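Local coordinates for protein mariner Mos1 transposase (Drosophila mauritiana, PDB 4MDB) that mediates cut-and-paste transposition of the Mos1 transposon as a metal-dependent DNA nuclease and recombinase, here represented by its RNase H-like catalytic domain, at residues 135-138 with 139-143. The protein carries 1 engineered substitution. Numbering follows the deposited sequence.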
ATOM      1  N   THR A 135     -11.071  -5.229   5.821  1.00 21.95           N
ATOM      2  CA  THR A 135     -11.923  -6.356   5.335  1.00 23.84           C
ATOM      3  C   THR A 135     -13.278  -6.316   6.019  1.00 24.46           C
ATOM      4  O   THR A 135     -14.061  -7.258   5.818  1.00 30.62           O
ATOM      5  CB  THR A 135     -11.306  -7.741   5.608  1.00 26.50           C
ATOM      6  OG1 THR A 135     -11.201  -7.907   7.025  1.00 24.67           O
ATOM      7  CG2 THR A 135      -9.896  -7.885   4.986  1.00 25.25           C
ATOM      8  N   ALA A 136     -13.561  -5.254   6.781  1.00 24.04           N
ATOM      9  CA  ALA A 136     -14.885  -5.135   7.459  1.00 22.97           C
ATOM     10  C   ALA A 136     -16.014  -5.054   6.461  1.00 23.53           C
ATOM     11  O   ALA A 136     -15.796  -4.657   5.332  1.00 24.38           O
ATOM     12  CB  ALA A 136     -14.971  -3.904   8.335  1.00 21.68           C
ATOM     13  N   ARG A 137     -17.248  -5.311   6.898  1.00 24.79           N
ATOM     14  CA  ARG A 137     -18.370  -5.510   5.930  1.00 28.14           C
ATOM     15  C   ARG A 137     -18.618  -4.291   5.079  1.00 24.19           C
ATOM     16  O   ARG A 137     -18.813  -4.406   3.872  1.00 25.54           O
ATOM     17  CB  ARG A 137     -19.693  -5.912   6.656  1.00 33.16           C
ATOM     18  CG  ARG A 137     -20.893  -6.252   5.732  1.00 41.67           C
ATOM     19  CD  ARG A 137     -22.282  -5.965   6.361  1.00 49.48           C
ATOM     20  NE  ARG A 137     -22.621  -4.533   6.242  1.00 55.64           N
ATOM     21  CZ  ARG A 137     -22.505  -3.605   7.202  1.00 53.02           C
ATOM     22  NH1 ARG A 137     -22.120  -3.915   8.431  1.00 50.47           N
ATOM     23  NH2 ARG A 137     -22.801  -2.345   6.928  1.00 50.50           N
ATOM     24  N   ALA A 138     -18.658  -3.137   5.711  1.00 20.86           N
ATOM     25  CA  ALA A 138     -18.915  -1.870   5.041  1.00 22.76           C
ATOM     26  C   ALA A 138     -17.812  -1.514   4.045  1.00 23.44           C
ATOM     27  O   ALA A 138     -18.098  -0.928   3.020  1.00 22.06           O
ATOM     28  CB  ALA A 138     -19.078  -0.732   6.018  1.00 23.93           C
ATOM     29  N   VAL A 139     -16.568  -1.849   4.363  1.00 21.51           N
ATOM     30  CA  VAL A 139     -15.465  -1.567   3.468  1.00 17.80           C
ATOM     31  C   VAL A 139     -15.537  -2.513   2.284  1.00 20.06           C
ATOM     32  O   VAL A 139     -15.243  -2.119   1.115  1.00 18.71           O
ATOM     33  CB  VAL A 139     -14.124  -1.725   4.216  1.00 17.25           C
ATOM     34  CG1 VAL A 139     -12.948  -1.832   3.230  1.00 18.46           C
ATOM     35  CG2 VAL A 139     -13.907  -0.539   5.123  1.00 19.00           C
ATOM     36  N   ARG A 140     -15.885  -3.783   2.548  1.00 21.67           N
ATOM     37  CA  ARG A 140     -15.963  -4.785   1.463  1.00 22.87           C
ATOM     38  C   ARG A 140     -17.053  -4.319   0.489  1.00 20.51           C
ATOM     39  O   ARG A 140     -16.845  -4.350  -0.720  1.00 21.99           O
ATOM     40  CB  ARG A 140     -16.219  -6.204   1.961  1.00 28.40           C
ATOM     41  CG  ARG A 140     -14.984  -6.843   2.586  1.00 30.37           C
ATOM     42  CD  ARG A 140     -15.268  -8.306   2.873  1.00 36.44           C
ATOM     43  NE  ARG A 140     -14.224  -8.964   3.633  1.00 37.85           N
ATOM     44  CZ  ARG A 140     -13.562 -10.040   3.232  1.00 47.68           C
ATOM     45  NH1 ARG A 140     -13.815 -10.588   2.042  1.00 53.72           N
ATOM     46  NH2 ARG A 140     -12.630 -10.577   4.015  1.00 50.14           N
ATOM     47  N   ASP A 141     -18.122  -3.803   1.046  1.00 22.79           N
ATOM     48  CA  ASP A 141     -19.253  -3.243   0.209  1.00 25.50           C
ATOM     49  C   ASP A 141     -18.771  -2.071  -0.638  1.00 20.74           C
ATOM     50  O   ASP A 141     -19.047  -1.961  -1.860  1.00 18.87           O
ATOM     51  CB  ASP A 141     -20.399  -2.794   1.124  1.00 28.94           C
ATOM     52  CG  ASP A 141     -21.193  -3.974   1.718  1.00 36.98           C
ATOM     53  OD1 ASP A 141     -20.833  -5.138   1.403  1.00 38.52           O
ATOM     54  OD2 ASP A 141     -22.149  -3.746   2.522  1.00 43.29           O
ATOM     55  N   THR A 142     -18.056  -1.173  -0.011  1.00 20.07           N
ATOM     56  CA  THR A 142     -17.576   0.003  -0.698  1.00 18.59           C
ATOM     57  C   THR A 142     -16.619  -0.383  -1.858  1.00 17.54           C
ATOM     58  O   THR A 142     -16.640   0.210  -2.966  1.00 16.81           O
ATOM     59  CB  THR A 142     -16.903   0.979   0.299  1.00 19.24           C
ATOM     60  OG1 THR A 142     -17.919   1.521   1.160  1.00 22.37           O
ATOM     61  CG2 THR A 142     -16.130   2.066  -0.378  1.00 19.39           C
ATOM     62  N   LEU A 143     -15.754  -1.399  -1.643  1.00 16.64           N
ATOM     63  CA  LEU A 143     -14.830  -1.814  -2.658  1.00 16.56           C
ATOM     64  C   LEU A 143     -15.585  -2.467  -3.832  1.00 16.96           C
ATOM     65  O   LEU A 143     -15.141  -2.316  -4.944  1.00 16.81           O
ATOM     66  CB  LEU A 143     -13.749  -2.783  -2.112  1.00 16.66           C
ATOM     67  CG  LEU A 143     -12.686  -2.058  -1.330  1.00 17.20           C
ATOM     68  CD1 LEU A 143     -11.922  -3.115  -0.457  1.00 17.19           C
ATOM     69  CD2 LEU A 143     -11.681  -1.229  -2.182  1.00 17.60           C
TER
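Arg140 reaches back alongside the start of its own helix to bond the carbonyl of Thr135, a compact example of an arginine side chain bonding a backbone carbonyl just ahead of a helix N-terminus. Helix 137-146 of this RNase H-like catalytic domain begins after Ala136, its N-cap residue, and comes after strand 125-127 and the short helix 132-135; the side chain of Thr135 lies about 8 Å from that of the magnesium ligand Asp129. The tight part of the contact is this first turn. Ala136 O accepts a hydrogen bond from Arg140 N at 2.9 Å and a weak one from Val139 N at 3.1 Å. Arg137 O and Ala138 O accept the next i to i+4 helical bonds, from Asp141 N and Thr142 N. On the inner side Val139 packs against Tyr99 and Leu103 of helix 96-113, while Thr142 OG1 is hydrogen-bonded to Gln100 of the same helix.

The outward side is looser. Arg137 and Asp141, one turn apart, form only a long salt bridge, NE to OD2 at 3.8 Å, with guanidinium and carboxylate planes turned 67° from each other.

Arg140 is held more closely. With CG beside its backbone N (chi1 -75°) and the chain extended from CG to NE, its side chain runs back along Thr135, and NH2 comes to 3.5 Å from Thr135 CB. The NE-H makes the bond: Arg140 NE to Thr135 O is 2.8 Å, with 153° at the hydrogen and the oxygen in the guanidinium plane.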